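MgGH51 (Meripilus giganteus, PDB 6ZPV) hydrolyses terminal alpha-L-arabinofuranosyl residues as a fungal GH51 glycosidase, its natural substrates probably being arabinose-bearing plant cell-wall polysaccharides. Local coordinates at residues F564-F569 / I622-N627; S571-G576 / I604-T609. One frame throughout, in Å; residues are numbered along the deposited sequence.

Strand 560-565 pairs with strand 2-4 near the N terminus and runs into 564-569, the first half of contact 1. The chain then turns into 571-576 and enters strand 575-582; contact 2 is closed when strand 600-605 returns and 604-609 meets that segment. Through strands 609-614 and 618-625 the chain reaches its C terminus, where 622-627 closes contact 1. Contact 2 is therefore nested inside. Contact 1 packs the turn that follows strand 560-565, an inner strand of the small sheet, against the end of strand 618-625 of the seven-stranded sheet; contact 2 pairs an outermost strand of the latter with its neighbour. A probable hydrogen bond, Leu566 N to Lys608 O at 2.7 Å, joins them.

Contact 1. Residues F564-F569 / I622-N627; sequences FQLTQF and ITVTTN
Phe569 rests on Thr626, the ring atom CD2 lying 3.6 Å from Thr626 CB. The methyl CG2 of Thr626 sits over one face of the ring, 4.3 Å above its plane and offset toward the rim. With CG anti to its own carbonyl carbon (chi1 -66°), the side chain starts toward the C-terminal segment. A type I turn from Leu566 to Phe569 presents it, closed by Phe569 N bonding to Leu566 O at 3.1 Å.

This is the tight part. Asn627 O, modelled in one of two conformers, lies in plane at the ring's edge, 3.5 Å from Phe569 CB. Leu566 CD2 meets Thr626 CG2 at 3.9 Å, the side chains crossing at about a right angle, and Val624 CG2 more distantly at 4.4 Å. Threonine suits its place: its methyl serves the apolar cluster, while OG1 is hydrogen-bonded to Thr548 OG1 on strand 547-554. Packing is looser toward Phe564 and Ile622, whose side chains approach only to 4.6 Å; Phe610 touches both. On the solvent side, the Asn627 side chain points away while its main-chain O stays against Phe569; OXT is hydrogen-bonded to Asn570 ND2.

Cohesion between these segments of the C-terminal beta-sandwich is thus mostly apolar, depending on shape and burial, with a carboxylate oxygen at the ring edge; Thr626 O finds its partner in Arg541 NH2, at the end of strand 535-541.

Contact 2. Residues S571-G576 / I604-T609; sequences SVSSTG and IGTGKT. With SO4 (sulfate ion), chain H.
Gly576 and Ile604 form an antiparallel hydrogen-bonded pair, with Gly576 N to Ile604 O and Ile604 N to Gly576 O both 2.9 Å. Thr575 and Gly605 make the next, non-hydrogen-bonded pair. Beyond it the ladder becomes irregular: Thr606 N gives a straight bond to Ser574 O (3.0 Å, 170° at the hydrogen), although the donor stands well above that carbonyl plane. Thr606 OG1 also donates to Ser573 O at 3.0 Å, but in one of two conformers, so this bond is less certain.

Ser573 is the polar hub. Its OG, held between the backbone N and the carbonyl carbon (chi1 59°), donates to Thr575 O at 2.8 Å and is also hydrogen-bonded to Thr625 N on strand 618-625. An alanine here would probably leave Thr575 O and Thr625 N without this shared mate, though the backbone hydrogen bond between the two chain segments at Thr625 would remain. Ser574 N donates to sulfate O2 at 2.9 Å, an ion probably from the crystallisation liquor.

Val572 sets CG1 3.3 Å from Gly607 O and CG2 3.8 Å from Lys608 CG; the lysine chain extends onward to where NZ is hydrogen-bonded to Asn570 O. Glycine fits position 607, since a positive phi (117°) by itself favours it. As strand order fades, the Ser573 hydroxyl supplements the backbone bonds, so an edge of the sheet remains joined through polar links.

Contact 1. Residues F564-F569 / I622-N627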
loop_
_atom_site.group_PDB
_atom_site.type_symbol
_atom_site.label_atom_id
_atom_site.label_comp_id
_atom_site.label_asym_id
_atom_site.label_seq_id
_atom_site.Cartn_x
_atom_site.Cartn_y
_atom_site.Cartn_z
ATOM N N PHE A 564 -13.331 -14.252 33.356
ATOM C CA PHE A 564 -13.740 -12.845 33.262
ATOM C C PHE A 564 -14.785 -12.535 34.296
ATOM O O PHE A 564 -15.807 -13.248 34.387
ATOM C CB PHE A 564 -14.236 -12.543 31.853
ATOM C CG PHE A 564 -13.119 -12.540 30.851
ATOM C CD1 PHE A 564 -12.201 -11.472 30.800
ATOM C CD2 PHE A 564 -12.907 -13.618 30.018
ATOM C CE1 PHE A 564 -11.154 -11.529 29.901
ATOM C CE2 PHE A 564 -11.850 -13.642 29.130
ATOM C CZ PHE A 564 -10.962 -12.606 29.074
ATOM N N GLN A 565 -14.552 -11.462 35.039
ATOM C CA GLN A 565 -15.467 -10.968 36.084
ATOM C C GLN A 565 -15.946 -9.588 35.676
ATOM O O GLN A 565 -15.165 -8.629 35.683
ATOM C CB GLN A 565 -14.790 -10.951 37.453
ATOM C CG GLN A 565 -14.439 -12.294 37.980
ATOM C CD GLN A 565 -15.593 -13.171 38.397
ATOM O OE1 GLN A 565 -16.735 -12.739 38.325
ATOM N NE2 GLN A 565 -15.277 -14.334 38.969
ATOM N N LEU A 566 -17.213 -9.518 35.315
ATOM C CA LEU A 566 -17.922 -8.305 34.862
ATOM C C LEU A 566 -19.036 -7.977 35.862
ATOM O O LEU A 566 -20.035 -7.259 35.486
ATOM C CB LEU A 566 -18.468 -8.492 33.456
ATOM C CG LEU A 566 -17.424 -8.382 32.324
ATOM C CD1 LEU A 566 -16.545 -9.580 32.250
ATOM C CD2 LEU A 566 -18.081 -8.124 31.033
ATOM N N THR A 567 -18.876 -8.369 37.126
ATOM C CA THR A 567 -19.939 -8.137 38.121
ATOM C C THR A 567 -20.103 -6.648 38.471
ATOM O O THR A 567 -21.132 -6.318 39.068
ATOM C CB THR A 567 -19.617 -8.940 39.370
ATOM O OG1 THR A 567 -18.358 -8.581 39.883
ATOM C CG2 THR A 567 -19.706 -10.427 39.085
ATOM N N GLN A 568 -19.169 -5.766 38.132
ATOM C CA GLN A 568 -19.364 -4.327 38.396
ATOM C C GLN A 568 -20.482 -3.751 37.525
ATOM O O GLN A 568 -21.049 -2.691 37.860
ATOM C CB GLN A 568 -18.078 -3.525 38.140
ATOM C CG GLN A 568 -17.005 -3.840 39.172
ATOM C CD GLN A 568 -15.735 -3.085 38.877
ATOM O OE1 GLN A 568 -15.775 -1.998 38.240
ATOM N NE2 GLN A 568 -14.621 -3.645 39.355
ATOM N N PHE A 569 -20.705 -4.326 36.359
ATOM C CA PHE A 569 -21.696 -3.794 35.405
ATOM C C PHE A 569 -23.118 -4.019 35.930
ATOM O O PHE A 569 -23.408 -4.923 36.745
ATOM C CB PHE A 569 -21.514 -4.424 34.025
ATOM C CG PHE A 569 -20.201 -4.066 33.341
ATOM C CD1 PHE A 569 -18.998 -4.728 33.610
ATOM C CD2 PHE A 569 -20.126 -2.974 32.541
ATOM C CE1 PHE A 569 -17.792 -4.336 33.082
ATOM C CE2 PHE A 569 -18.908 -2.610 31.942
ATOM C CZ PHE A 569 -17.748 -3.325 32.200
ATOM N N ILE A 622 -13.893 -11.841 22.120
ATOM C CA ILE A 622 -15.206 -12.154 22.702
ATOM C C ILE A 622 -15.975 -10.846 22.726
ATOM O O ILE A 622 -15.476 -9.847 23.306
ATOM C CB ILE A 622 -15.109 -12.791 24.106
ATOM C CG1 ILE A 622 -14.427 -14.141 23.981
ATOM C CG2 ILE A 622 -16.522 -12.910 24.708
ATOM C CD1 ILE A 622 -14.105 -14.814 25.327
ATOM N N THR A 623 -17.178 -10.806 22.131
ATOM C CA THR A 623 -18.020 -9.601 22.114
ATOM C C THR A 623 -19.281 -9.878 22.914
ATOM O O THR A 623 -20.053 -10.801 22.554
ATOM C CB THR A 623 -18.353 -9.173 20.694
ATOM O OG1 THR A 623 -17.135 -9.007 19.946
ATOM C CG2 THR A 623 -19.135 -7.887 20.681
ATOM N N VAL A 624 -19.526 -9.065 23.915
ATOM C CA VAL A 624 -20.763 -9.113 24.728
ATOM C C VAL A 624 -21.368 -7.710 24.720
ATOM O O VAL A 624 -20.720 -6.751 24.277
ATOM C CB VAL A 624 -20.444 -9.591 26.166
ATOM C CG1 VAL A 624 -20.009 -11.033 26.131
ATOM C CG2 VAL A 624 -19.465 -8.724 26.922
ATOM N N THR A 625 -22.571 -7.568 25.222
ATOM C CA THR A 625 -23.181 -6.246 25.464
ATOM C C THR A 625 -23.125 -5.983 26.963
ATOM O O THR A 625 -23.567 -6.824 27.741
ATOM C CB THR A 625 -24.561 -6.134 24.862
ATOM O OG1 THR A 625 -24.468 -6.401 23.462
ATOM C CG2 THR A 625 -25.142 -4.778 25.066
ATOM N N THR A 626 -22.693 -4.774 27.348
ATOM C CA THR A 626 -22.661 -4.361 28.773
ATOM C C THR A 626 -23.333 -3.003 28.941
ATOM O O THR A 626 -23.257 -2.168 28.028
ATOM C CB THR A 626 -21.244 -4.323 29.340
ATOM O OG1 THR A 626 -20.516 -3.266 28.731
ATOM C CG2 THR A 626 -20.524 -5.635 29.185
ATOM N N ASN A 627 -23.889 -2.785 30.119
ATOM C CA ASN A 627 -24.392 -1.449 30.532
ATOM C C ASN A 627 -24.235 -1.338 32.054
ATOM O O ASN A 627 -24.013 -2.355 32.723
ATOM C CB ASN A 627 -25.820 -1.141 30.021
ATOM C CG ASN A 627 -26.014 -1.032 28.509
ATOM O OD1 ASN A 627 -25.792 0.053 27.935
ATOM N ND2 ASN A 627 -26.504 -2.105 27.855
ATOM O OXT ASN A 627 -24.360 -0.209 32.598
#

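Contact 2. Residues S571-G576 / I604-T609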
loop_
_atom_site.group_PDB
_atom_site.type_symbol
_atom_site.label_atom_id
_atom_site.label_comp_id
_atom_site.label_asym_id
_atom_site.label_seq_id
_atom_site.Cartn_x
_atom_site.Cartn_y
_atom_site.Cartn_z
ATOM N N SER A 571 -25.661 -4.763 33.717
ATOM C CA SER A 571 -26.117 -5.902 32.892
ATOM C C SER A 571 -25.017 -6.362 31.967
ATOM O O SER A 571 -24.237 -5.497 31.440
ATOM C CB SER A 571 -27.321 -5.590 32.145
ATOM O OG SER A 571 -27.104 -4.524 31.278
ATOM N N VAL A 572 -24.967 -7.657 31.683
ATOM C CA VAL A 572 -24.074 -8.247 30.652
ATOM C C VAL A 572 -24.964 -9.241 29.896
ATOM O O VAL A 572 -25.740 -10.045 30.517
ATOM C CB VAL A 572 -22.854 -8.961 31.242
ATOM C CG1 VAL A 572 -21.975 -9.633 30.191
ATOM C CG2 VAL A 572 -22.069 -8.018 32.126
ATOM N N SER A 573 -24.862 -9.263 28.591
ATOM C CA SER A 573 -25.591 -10.225 27.772
ATOM C C SER A 573 -25.283 -11.649 28.211
ATOM O O SER A 573 -24.217 -11.967 28.660
ATOM C CB SER A 573 -25.280 -9.985 26.323
ATOM O OG SER A 573 -23.902 -10.091 26.008
ATOM N N SER A 574 -26.297 -12.523 28.011
ATOM C CA SER A 574 -26.228 -13.955 28.369
ATOM C C SER A 574 -25.466 -14.771 27.347
ATOM O O SER A 574 -25.155 -15.925 27.621
ATOM C CB SER A 574 -27.670 -14.508 28.581
ATOM O OG SER A 574 -28.173 -13.884 29.763
ATOM N N THR A 575 -25.300 -14.211 26.134
ATOM C CA THR A 575 -24.486 -14.816 25.082
ATOM C C THR A 575 -23.560 -13.753 24.497
ATOM O O THR A 575 -23.781 -12.546 24.688
ATOM C CB THR A 575 -25.357 -15.429 23.966
ATOM O OG1 THR A 575 -26.078 -14.371 23.326
ATOM C CG2 THR A 575 -26.288 -16.496 24.466
ATOM N N GLY A 576 -22.523 -14.205 23.850
ATOM C CA GLY A 576 -21.570 -13.346 23.152
ATOM C C GLY A 576 -21.072 -14.061 21.895
ATOM O O GLY A 576 -21.321 -15.296 21.734
ATOM N N ILE A 604 -21.316 -18.173 22.161
ATOM C CA ILE A 604 -21.027 -18.837 23.442
ATOM C C ILE A 604 -21.884 -18.213 24.527
ATOM O O ILE A 604 -22.314 -17.032 24.444
ATOM C CB ILE A 604 -19.528 -18.733 23.796
ATOM C CG1 ILE A 604 -19.082 -17.285 23.884
ATOM C CG2 ILE A 604 -18.659 -19.605 22.874
ATOM C CD1 ILE A 604 -17.761 -17.094 24.566
ATOM N N GLY A 605 -22.050 -18.960 25.613
ATOM C CA GLY A 605 -22.627 -18.398 26.820
ATOM C C GLY A 605 -21.710 -17.424 27.529
ATOM O O GLY A 605 -20.493 -17.673 27.608
ATOM N N THR A 606 -22.214 -16.329 28.108
ATOM C CA THR A 606 -21.346 -15.363 28.832
ATOM C C THR A 606 -21.931 -15.070 30.233
ATOM O O THR A 606 -21.700 -15.808 31.117
ATOM C CB THR A 606 -21.005 -14.204 27.876
ATOM O OG1 THR A 606 -22.161 -13.685 27.205
ATOM C CG2 THR A 606 -20.032 -14.631 26.784
ATOM N N GLY A 607 -22.106 -13.838 30.542
ATOM C CA GLY A 607 -22.826 -13.238 31.645
ATOM C C GLY A 607 -21.830 -12.494 32.466
ATOM O O GLY A 607 -20.729 -12.124 31.964
ATOM N N LYS A 608 -22.193 -12.201 33.695
ATOM C CA LYS A 608 -21.298 -11.409 34.550
ATOM C C LYS A 608 -20.042 -12.163 34.908
ATOM O O LYS A 608 -19.072 -11.482 35.326
ATOM C CB LYS A 608 -22.035 -10.861 35.770
ATOM C CG LYS A 608 -22.943 -9.687 35.452
ATOM C CD LYS A 608 -23.785 -9.174 36.586
ATOM C CE LYS A 608 -24.520 -7.918 36.232
ATOM N NZ LYS A 608 -25.294 -7.418 37.412
ATOM N N THR A 609 -20.058 -13.487 34.845
ATOM C CA THR A 609 -18.845 -14.294 35.059
ATOM C C THR A 609 -18.825 -15.328 33.945
ATOM O O THR A 609 -19.833 -16.067 33.776
ATOM C CB THR A 609 -18.860 -14.998 36.453
ATOM O OG1 THR A 609 -18.968 -14.002 37.473
ATOM C CG2 THR A 609 -17.601 -15.811 36.652
HETATM S S SO4 H . -29.792 -10.986 27.204
HETATM O O1 SO4 H . -29.409 -9.640 27.515
HETATM O O2 SO4 H . -28.641 -11.586 26.518
HETATM O O3 SO4 H . -29.840 -11.669 28.480
HETATM O O4 SO4 H . -31.061 -11.046 26.665
#